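PDB 2I6V: type II secretion system protein C from Vibrio cholerae, which is probably needed for type II secretion of cholera toxin through the outer membrane, this chain being the protein's PDZ domain, predicted to lie in the periplasm. Local coordinates for residues A[1-6]-A[83-87]; A[17-21]-A[50-54]; A[35-39]-A[72-76]. Numbering follows the deposited sequence.

Contact 1: residues A[1-6]-A[83-87]; sequences QEIFQY and VYIQF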
loop_
_atom_site.group_PDB
_atom_site.type_symbol
_atom_site.label_atom_id
_atom_site.label_comp_id
_atom_site.label_asym_id
_atom_site.label_seq_id
_atom_site.Cartn_x
_atom_site.Cartn_y
_atom_site.Cartn_z
ATOM N N GLN A 1 -12.188 7.503 -2.353
ATOM C CA GLN A 1 -11.271 7.421 -1.176
ATOM C C GLN A 1 -9.929 8.073 -1.493
ATOM O O GLN A 1 -9.524 8.151 -2.657
ATOM C CB GLN A 1 -11.080 5.965 -0.738
ATOM C CG GLN A 1 -12.379 5.266 -0.348
ATOM C CD GLN A 1 -13.166 6.038 0.698
ATOM O OE1 GLN A 1 -14.395 5.961 0.746
ATOM N NE2 GLN A 1 -12.459 6.794 1.539
ATOM N N GLU A 2 -9.236 8.551 -0.464
ATOM C CA GLU A 2 -8.008 9.303 -0.711
ATOM C C GLU A 2 -6.777 8.603 -0.151
ATOM O O GLU A 2 -6.278 8.953 0.905
ATOM C CB GLU A 2 -8.143 10.727 -0.163
ATOM C CG GLU A 2 -9.212 11.520 -0.884
ATOM C CD GLU A 2 -9.337 12.944 -0.398
ATOM O OE1 GLU A 2 -8.827 13.261 0.696
ATOM O OE2 GLU A 2 -9.959 13.756 -1.114
ATOM N N ILE A 3 -6.284 7.613 -0.885
ATOM C CA ILE A 3 -5.112 6.862 -0.443
ATOM C C ILE A 3 -3.923 7.775 -0.129
ATOM O O ILE A 3 -3.143 7.499 0.794
ATOM C CB ILE A 3 -4.705 5.793 -1.494
ATOM C CG1 ILE A 3 -5.822 4.752 -1.632
ATOM C CG2 ILE A 3 -3.391 5.135 -1.117
ATOM C CD1 ILE A 3 -5.567 3.729 -2.730
ATOM N N PHE A 4 -3.789 8.865 -0.887
ATOM C CA PHE A 4 -2.661 9.789 -0.720
ATOM C C PHE A 4 -2.577 10.458 0.652
ATOM O O PHE A 4 -1.526 10.983 1.015
ATOM C CB PHE A 4 -2.647 10.850 -1.837
ATOM C CG PHE A 4 -3.842 11.765 -1.837
ATOM C CD1 PHE A 4 -3.857 12.910 -1.049
ATOM C CD2 PHE A 4 -4.939 11.499 -2.649
ATOM C CE1 PHE A 4 -4.957 13.759 -1.059
ATOM C CE2 PHE A 4 -6.037 12.342 -2.666
ATOM C CZ PHE A 4 -6.051 13.470 -1.867
ATOM N N GLN A 5 -3.671 10.438 1.408
ATOM C CA GLN A 5 -3.649 10.979 2.769
ATOM C C GLN A 5 -2.851 10.057 3.694
ATOM O O GLN A 5 -2.270 10.515 4.688
ATOM C CB GLN A 5 -5.075 11.139 3.323
ATOM C CG GLN A 5 -5.983 12.050 2.506
ATOM C CD GLN A 5 -5.631 13.524 2.647
ATOM O OE1 GLN A 5 -4.742 13.903 3.420
ATOM N NE2 GLN A 5 -6.361 14.376 1.914
ATOM N N TYR A 6 -2.822 8.769 3.340
ATOM C CA TYR A 6 -2.271 7.713 4.200
ATOM C C TYR A 6 -0.842 7.366 3.835
ATOM O O TYR A 6 -0.038 7.054 4.707
ATOM C CB TYR A 6 -3.100 6.423 4.078
ATOM C CG TYR A 6 -4.548 6.558 4.510
ATOM C CD1 TYR A 6 -4.952 6.147 5.777
ATOM C CD2 TYR A 6 -5.506 7.094 3.654
ATOM C CE1 TYR A 6 -6.270 6.261 6.178
ATOM C CE2 TYR A 6 -6.838 7.203 4.042
ATOM C CZ TYR A 6 -7.209 6.790 5.312
ATOM O OH TYR A 6 -8.530 6.906 5.708
ATOM N N VAL A 83 -1.161 -3.809 7.529
ATOM C CA VAL A 83 -1.496 -2.486 8.011
ATOM C C VAL A 83 -2.955 -2.248 7.660
ATOM O O VAL A 83 -3.385 -2.480 6.530
ATOM C CB VAL A 83 -0.609 -1.443 7.321
ATOM C CG1 VAL A 83 -1.102 -0.047 7.605
ATOM C CG2 VAL A 83 0.848 -1.616 7.778
ATOM N N TYR A 84 -3.726 -1.816 8.647
ATOM C CA TYR A 84 -5.146 -1.635 8.446
ATOM C C TYR A 84 -5.486 -0.171 8.230
ATOM O O TYR A 84 -5.254 0.678 9.092
ATOM C CB TYR A 84 -5.918 -2.249 9.608
ATOM C CG TYR A 84 -5.561 -3.706 9.786
ATOM C CD1 TYR A 84 -6.046 -4.666 8.904
ATOM C CD2 TYR A 84 -4.713 -4.118 10.807
ATOM C CE1 TYR A 84 -5.713 -6.002 9.046
ATOM C CE2 TYR A 84 -4.374 -5.454 10.960
ATOM C CZ TYR A 84 -4.878 -6.390 10.076
ATOM O OH TYR A 84 -4.549 -7.718 10.219
ATOM N N ILE A 85 -5.995 0.109 7.039
ATOM C CA ILE A 85 -6.398 1.444 6.658
ATOM C C ILE A 85 -7.913 1.597 6.813
ATOM O O ILE A 85 -8.685 0.838 6.228
ATOM C CB ILE A 85 -5.951 1.729 5.203
ATOM C CG1 ILE A 85 -4.437 1.977 5.159
ATOM C CG2 ILE A 85 -6.715 2.908 4.609
ATOM C CD1 ILE A 85 -3.849 1.923 3.759
ATOM N N GLN A 86 -8.328 2.567 7.624
ATOM C CA GLN A 86 -9.738 2.829 7.869
ATOM C C GLN A 86 -10.155 4.041 7.045
ATOM O O GLN A 86 -9.570 5.106 7.197
ATOM C CB GLN A 86 -9.951 3.152 9.350
ATOM C CG GLN A 86 -11.389 3.454 9.706
ATOM C CD GLN A 86 -12.278 2.235 9.504
ATOM O OE1 GLN A 86 -12.119 1.215 10.188
ATOM N NE2 GLN A 86 -13.202 2.330 8.559
ATOM N N PHE A 87 -11.149 3.873 6.173
ATOM C CA PHE A 87 -11.666 4.989 5.387
ATOM C C PHE A 87 -12.879 5.577 6.100
ATOM O O PHE A 87 -13.404 6.624 5.714
ATOM C CB PHE A 87 -12.082 4.539 3.980
ATOM C CG PHE A 87 -10.924 4.201 3.068
ATOM C CD1 PHE A 87 -10.939 3.039 2.309
ATOM C CD2 PHE A 87 -9.832 5.050 2.965
ATOM C CE1 PHE A 87 -9.876 2.728 1.462
ATOM C CE2 PHE A 87 -8.768 4.748 2.115
ATOM C CZ PHE A 87 -8.793 3.583 1.369
ATOM O OXT PHE A 87 -13.361 5.011 7.080
#
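Two aromatic rings form the centre of this contact. The edge of F87 points at the face of Y6 in an offset edge-to-face pair. The centroids are 5.5 Å apart and the planes stand at 84°. The Y6 ring also receives an aliphatic group: I85 CG2 lies 3.9 Å from the Y6 ring centroid, over the face, as a CH-pi contact. Its closest ring atom is Y6 CE1, 3.7 Å from I85 CG2. The F87 ring is covered in turn by the N-terminal residue, with Q1 CB 3.8 Å from the F87 ring centroid and almost on the ring normal. I3 adds a looser apolar touch, I3 CG1 to F87 CZ at 4.4 Å.

At the polar edge, the Y6 hydroxyl donates a short hydrogen bond to the last strand: Y6 OH to Q86 O is 2.6 Å. Here Y6 combines apolar packing with a polar tie to the backbone. Further out, Q86 NE2 donates to the C-terminal carboxylate at F87 OXT, 3.1 Å away. In the first segment, residues 3-6 have helical backbone angles, and Y6 N bonds to I3 O at 2.9 Å.

The contact therefore joins the two ends of the domain. Residues 83-86 end the edge strand 79-86, and I85 pairs by backbone with M70 of the adjacent strand 69-76. F87 packs on M70, Q1 and I3 reach M64 in a loop, and Y6 also touches L31 of helix 29-34.

Contact 2: residues A[17-21]-A[50-54]; sequences KVLGY and DLTDP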
loop_
_atom_site.group_PDB
_atom_site.type_symbol
_atom_site.label_atom_id
_atom_site.label_comp_id
_atom_site.label_asym_id
_atom_site.label_seq_id
_atom_site.Cartn_x
_atom_site.Cartn_y
_atom_site.Cartn_z
ATOM N N LYS A 17 10.255 -5.212 -14.514
ATOM C CA LYS A 17 9.325 -5.968 -13.691
ATOM C C LYS A 17 9.175 -5.285 -12.336
ATOM O O LYS A 17 10.164 -5.047 -11.659
ATOM C CB LYS A 17 9.848 -7.392 -13.503
ATOM C CG LYS A 17 9.053 -8.241 -12.534
ATOM C CD LYS A 17 9.800 -9.528 -12.208
ATOM C CE LYS A 17 9.010 -10.408 -11.250
ATOM N NZ LYS A 17 7.716 -10.847 -11.841
ATOM N N VAL A 18 7.940 -4.972 -11.949
ATOM C CA VAL A 18 7.683 -4.371 -10.639
ATOM C C VAL A 18 7.725 -5.453 -9.559
ATOM O O VAL A 18 7.063 -6.496 -9.677
ATOM C CB VAL A 18 6.318 -3.638 -10.612
ATOM C CG1 VAL A 18 6.074 -2.980 -9.249
ATOM C CG2 VAL A 18 6.247 -2.606 -11.737
ATOM N N LEU A 19 8.514 -5.201 -8.511
ATOM C CA LEU A 19 8.733 -6.155 -7.424
ATOM C C LEU A 19 7.895 -5.833 -6.197
ATOM O O LEU A 19 7.604 -6.707 -5.384
ATOM C CB LEU A 19 10.208 -6.159 -7.006
ATOM C CG LEU A 19 11.217 -6.511 -8.100
ATOM C CD1 LEU A 19 12.650 -6.481 -7.549
ATOM C CD2 LEU A 19 10.873 -7.877 -8.704
ATOM N N GLY A 20 7.538 -4.558 -6.059
ATOM C CA GLY A 20 6.807 -4.059 -4.892
ATOM C C GLY A 20 6.874 -2.545 -4.912
ATOM O O GLY A 20 7.389 -1.961 -5.873
ATOM N N TYR A 21 6.359 -1.907 -3.860
ATOM C CA TYR A 21 6.356 -0.440 -3.764
ATOM C C TYR A 21 6.961 0.048 -2.456
ATOM O O TYR A 21 6.561 -0.393 -1.375
ATOM C CB TYR A 21 4.938 0.131 -3.942
ATOM C CG TYR A 21 4.373 -0.211 -5.291
ATOM C CD1 TYR A 21 4.413 0.707 -6.333
ATOM C CD2 TYR A 21 3.844 -1.467 -5.535
ATOM C CE1 TYR A 21 3.926 0.381 -7.586
ATOM C CE2 TYR A 21 3.347 -1.808 -6.786
ATOM C CZ TYR A 21 3.393 -0.877 -7.805
ATOM O OH TYR A 21 2.903 -1.227 -9.046
ATOM N N ASP A 50 -1.932 -9.043 -5.150
ATOM C CA ASP A 50 -0.562 -8.651 -5.480
ATOM C C ASP A 50 -0.530 -7.248 -6.097
ATOM O O ASP A 50 -1.116 -7.021 -7.147
ATOM C CB ASP A 50 0.011 -9.709 -6.432
ATOM C CG ASP A 50 1.503 -9.551 -6.690
ATOM O OD1 ASP A 50 2.057 -8.434 -6.546
ATOM O OD2 ASP A 50 2.111 -10.577 -7.067
ATOM N N LEU A 51 0.157 -6.307 -5.441
ATOM C CA LEU A 51 0.240 -4.923 -5.926
ATOM C C LEU A 51 0.883 -4.816 -7.305
ATOM O O LEU A 51 0.699 -3.809 -8.011
ATOM C CB LEU A 51 1.045 -4.046 -4.948
ATOM C CG LEU A 51 0.283 -3.353 -3.810
ATOM C CD1 LEU A 51 1.247 -2.810 -2.751
ATOM C CD2 LEU A 51 -0.620 -2.237 -4.323
ATOM N N THR A 52 1.643 -5.843 -7.676
ATOM C CA THR A 52 2.409 -5.821 -8.928
ATOM C C THR A 52 1.619 -6.369 -10.113
ATOM O O THR A 52 2.156 -6.495 -11.216
ATOM C CB THR A 52 3.742 -6.589 -8.806
ATOM O OG1 THR A 52 3.489 -8.000 -8.726
ATOM C CG2 THR A 52 4.522 -6.117 -7.565
ATOM N N ASP A 53 0.351 -6.698 -9.881
ATOM C CA ASP A 53 -0.557 -7.093 -10.959
ATOM C C ASP A 53 -1.408 -5.885 -11.354
ATOM O O ASP A 53 -2.421 -5.600 -10.701
ATOM C CB ASP A 53 -1.490 -8.217 -10.495
ATOM C CG ASP A 53 -0.809 -9.565 -10.412
ATOM O OD1 ASP A 53 0.148 -9.823 -11.170
ATOM O OD2 ASP A 53 -1.254 -10.375 -9.577
ATOM N N PRO A 54 -1.017 -5.167 -12.421
ATOM C CA PRO A 54 -1.688 -3.899 -12.713
ATOM C C PRO A 54 -3.163 -4.034 -13.075
ATOM O O PRO A 54 -3.956 -3.160 -12.728
ATOM C CB PRO A 54 -0.892 -3.337 -13.893
ATOM C CG PRO A 54 -0.280 -4.536 -14.541
ATOM C CD PRO A 54 0.045 -5.467 -13.394
HETATM O O HOH W 1 6.651 -9.377 -9.036
HETATM O O HOH W 2 0.482 -2.462 -10.658
#
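Residues 17-21 are extended strand, but the strand is not regular. L19 and G20 both face V12 of the partner strand, a classic beta bulge. In the other segment, residues 50-53 form a type I beta turn, closed by D53 N to D50 O at 3.1 Å. The turn leads into helix 54-62, with D53 at the N-cap position. The backbones come closest at V18 and T52, whose CA atoms are 5.7 Å apart.

T52 fits against the bulge. T52 CG2 lies 3.3 Å from V18 O and 3.9 Å from V18 CG1, and it also touches the L19-G20 peptide. D50 fixes this residue: D50 OD1 accepts from T52 N at 2.9 Å, an Asx turn, and from T52 OG1 at 2.6 Å. Y21 packs on L51, with Y21 CE2 3.7 Å from L51 CB. The polar links run through water. One water donates to L51 O at 3.0 Å and bonds Y21 OH at 3.2 Å. Another donates to V18 O at 3.0 Å and only weakly to T52 OG1 at 3.5 Å.

The contact brings the loop before helix 54-62 onto strand 17-25. V18 and Y21 also touch Q11 of strand 7-14, while L51 packs on A43 and L46 of strand 42-46.

Contact 3: residues A[35-39]-A[72-76]; sequences IGLQD and LTVER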
loop_
_atom_site.group_PDB
_atom_site.type_symbol
_atom_site.label_atom_id
_atom_site.label_comp_id
_atom_site.label_asym_id
_atom_site.label_seq_id
_atom_site.Cartn_x
_atom_site.Cartn_y
_atom_site.Cartn_z
ATOM N N ILE A 35 -1.590 4.102 11.694
ATOM C CA ILE A 35 -1.719 2.768 11.087
ATOM C C ILE A 35 -0.434 1.954 11.194
ATOM O O ILE A 35 -0.421 0.764 10.889
ATOM C CB ILE A 35 -2.213 2.811 9.609
ATOM C CG1 ILE A 35 -1.176 3.460 8.698
ATOM C CG2 ILE A 35 -3.575 3.531 9.461
ATOM C CD1 ILE A 35 -1.670 3.593 7.272
ATOM N N GLY A 36 0.641 2.604 11.634
ATOM C CA GLY A 36 1.878 1.911 11.955
ATOM C C GLY A 36 2.811 1.695 10.787
ATOM O O GLY A 36 3.609 0.762 10.805
ATOM N N LEU A 37 2.724 2.548 9.775
ATOM C CA LEU A 37 3.684 2.471 8.674
ATOM C C LEU A 37 4.987 3.163 9.046
ATOM O O LEU A 37 5.026 4.016 9.941
ATOM C CB LEU A 37 3.112 3.117 7.410
ATOM C CG LEU A 37 2.067 2.304 6.650
ATOM C CD1 LEU A 37 1.506 3.133 5.505
ATOM C CD2 LEU A 37 2.702 1.021 6.129
ATOM N N GLN A 38 6.058 2.790 8.351
ATOM C CA GLN A 38 7.351 3.420 8.528
ATOM C C GLN A 38 7.938 3.694 7.156
ATOM O O GLN A 38 7.768 2.889 6.233
ATOM C CB GLN A 38 8.284 2.524 9.348
ATOM C CG GLN A 38 7.780 2.316 10.765
ATOM C CD GLN A 38 8.747 1.531 11.631
ATOM O OE1 GLN A 38 9.844 1.181 11.197
ATOM N NE2 GLN A 38 8.334 1.242 12.864
ATOM N N ASP A 39 8.588 4.846 7.023
ATOM C CA ASP A 39 9.240 5.200 5.770
ATOM C C ASP A 39 10.182 4.059 5.371
ATOM O O ASP A 39 10.914 3.522 6.212
ATOM C CB ASP A 39 10.041 6.498 5.910
ATOM C CG ASP A 39 10.731 6.885 4.621
ATOM O OD1 ASP A 39 10.014 7.138 3.639
ATOM O OD2 ASP A 39 11.989 6.928 4.586
ATOM N N LEU A 72 -2.988 -3.241 3.810
ATOM C CA LEU A 72 -1.766 -3.161 3.032
ATOM C C LEU A 72 -0.762 -4.087 3.703
ATOM O O LEU A 72 -0.469 -3.930 4.885
ATOM C CB LEU A 72 -1.254 -1.725 3.054
ATOM C CG LEU A 72 -0.047 -1.323 2.216
ATOM C CD1 LEU A 72 -0.338 -1.433 0.719
ATOM C CD2 LEU A 72 0.331 0.105 2.576
ATOM N N THR A 73 -0.251 -5.065 2.957
ATOM C CA THR A 73 0.748 -5.965 3.503
ATOM C C THR A 73 2.107 -5.348 3.225
ATOM O O THR A 73 2.426 -5.050 2.074
ATOM C CB THR A 73 0.686 -7.361 2.848
ATOM O OG1 THR A 73 -0.616 -7.932 3.048
ATOM C CG2 THR A 73 1.741 -8.287 3.464
ATOM N N VAL A 74 2.903 -5.153 4.270
ATOM C CA VAL A 74 4.249 -4.599 4.067
ATOM C C VAL A 74 5.330 -5.531 4.596
ATOM O O VAL A 74 5.071 -6.353 5.475
ATOM C CB VAL A 74 4.420 -3.216 4.723
ATOM C CG1 VAL A 74 3.372 -2.234 4.185
ATOM C CG2 VAL A 74 4.346 -3.327 6.249
ATOM N N GLU A 75 6.535 -5.383 4.056
ATOM C CA GLU A 75 7.695 -6.129 4.523
ATOM C C GLU A 75 8.652 -5.150 5.196
ATOM O O GLU A 75 8.975 -4.100 4.633
ATOM C CB GLU A 75 8.382 -6.811 3.346
ATOM C CG GLU A 75 9.315 -7.943 3.720
ATOM C CD GLU A 75 9.567 -8.862 2.541
ATOM O OE1 GLU A 75 10.217 -8.414 1.574
ATOM O OE2 GLU A 75 9.092 -10.023 2.563
ATOM N N ARG A 76 9.090 -5.501 6.405
ATOM C CA ARG A 76 9.955 -4.659 7.206
ATOM C C ARG A 76 10.900 -5.585 7.965
ATOM O O ARG A 76 10.452 -6.485 8.668
ATOM C CB ARG A 76 9.118 -3.811 8.181
ATOM C CG ARG A 76 9.933 -2.857 9.036
ATOM C CD ARG A 76 9.078 -2.284 10.164
ATOM N NE ARG A 76 7.923 -1.589 9.617
ATOM C CZ ARG A 76 6.817 -1.309 10.300
ATOM N NH1 ARG A 76 6.714 -1.674 11.572
ATOM N NH2 ARG A 76 5.811 -0.676 9.701
HETATM O O HOH W 3 4.024 -1.425 12.819
#
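Strand residues 72, 74 and 76 point their CB atoms toward the loop 35-39, as expected from the alternation of a beta strand. L72 comes first and touches L37 lightly, L72 CD2 to L37 CD2 at 4.4 Å. V74 is nearer, with V74 CG1 3.9 Å from the same L37 CD2. L37 is thus the apolar anchor of the loop, and its side chain also packs on V83 of strand 79-86.

R76 makes the polar end of the contact. Its long side chain reaches across to the loop, where R76 NH2 donates to G36 O at 2.9 Å. One water adds a second link, donating to G36 O at 3.0 Å and accepting from R76 NH1 at 3.0 Å. Q38 lies over one face of the guanidinium, with Q38 NE2 3.6 Å from R76 NH1. R76 also forms a salt bridge with D41, whose carboxylate accepts from Q38 N as well, so one acidic group serves both sides.

G36 has a positive phi of 86° and ends helix 29-34 in a Schellman motif. Just after this helix end, G36 O accepts from R76, and the buried L37 side chain reaches V74 and L72. A glycine with positive phi is characteristic of the Schellman helix C-cap. In this PDZ domain it seats the connection from helix 29-34 to strand 42-46 against strand 69-76.

The chain starts at residues 1-6, which meet its last residues, 83-87, in contact 1. That contact closes the longest loop and brings the two termini together. Contacts 2 and 3 both lie within this loop. Contact 2 opens at 17-21 and closes at 50-54. Contact 3 opens at 35-39, before contact 2 has closed, and ends at 72-76, so these two cross. All three reach the same antiparallel sheet. Contacts 1 and 3 meet on neighbouring strands 79-86 and 69-76, where V83 N is 2.7 Å from L72 O, a probable hydrogen bond. Contacts 2 and 3 touch through L51 and L72. Contacts 1 and 2 lie on opposite sides of the chain's centre.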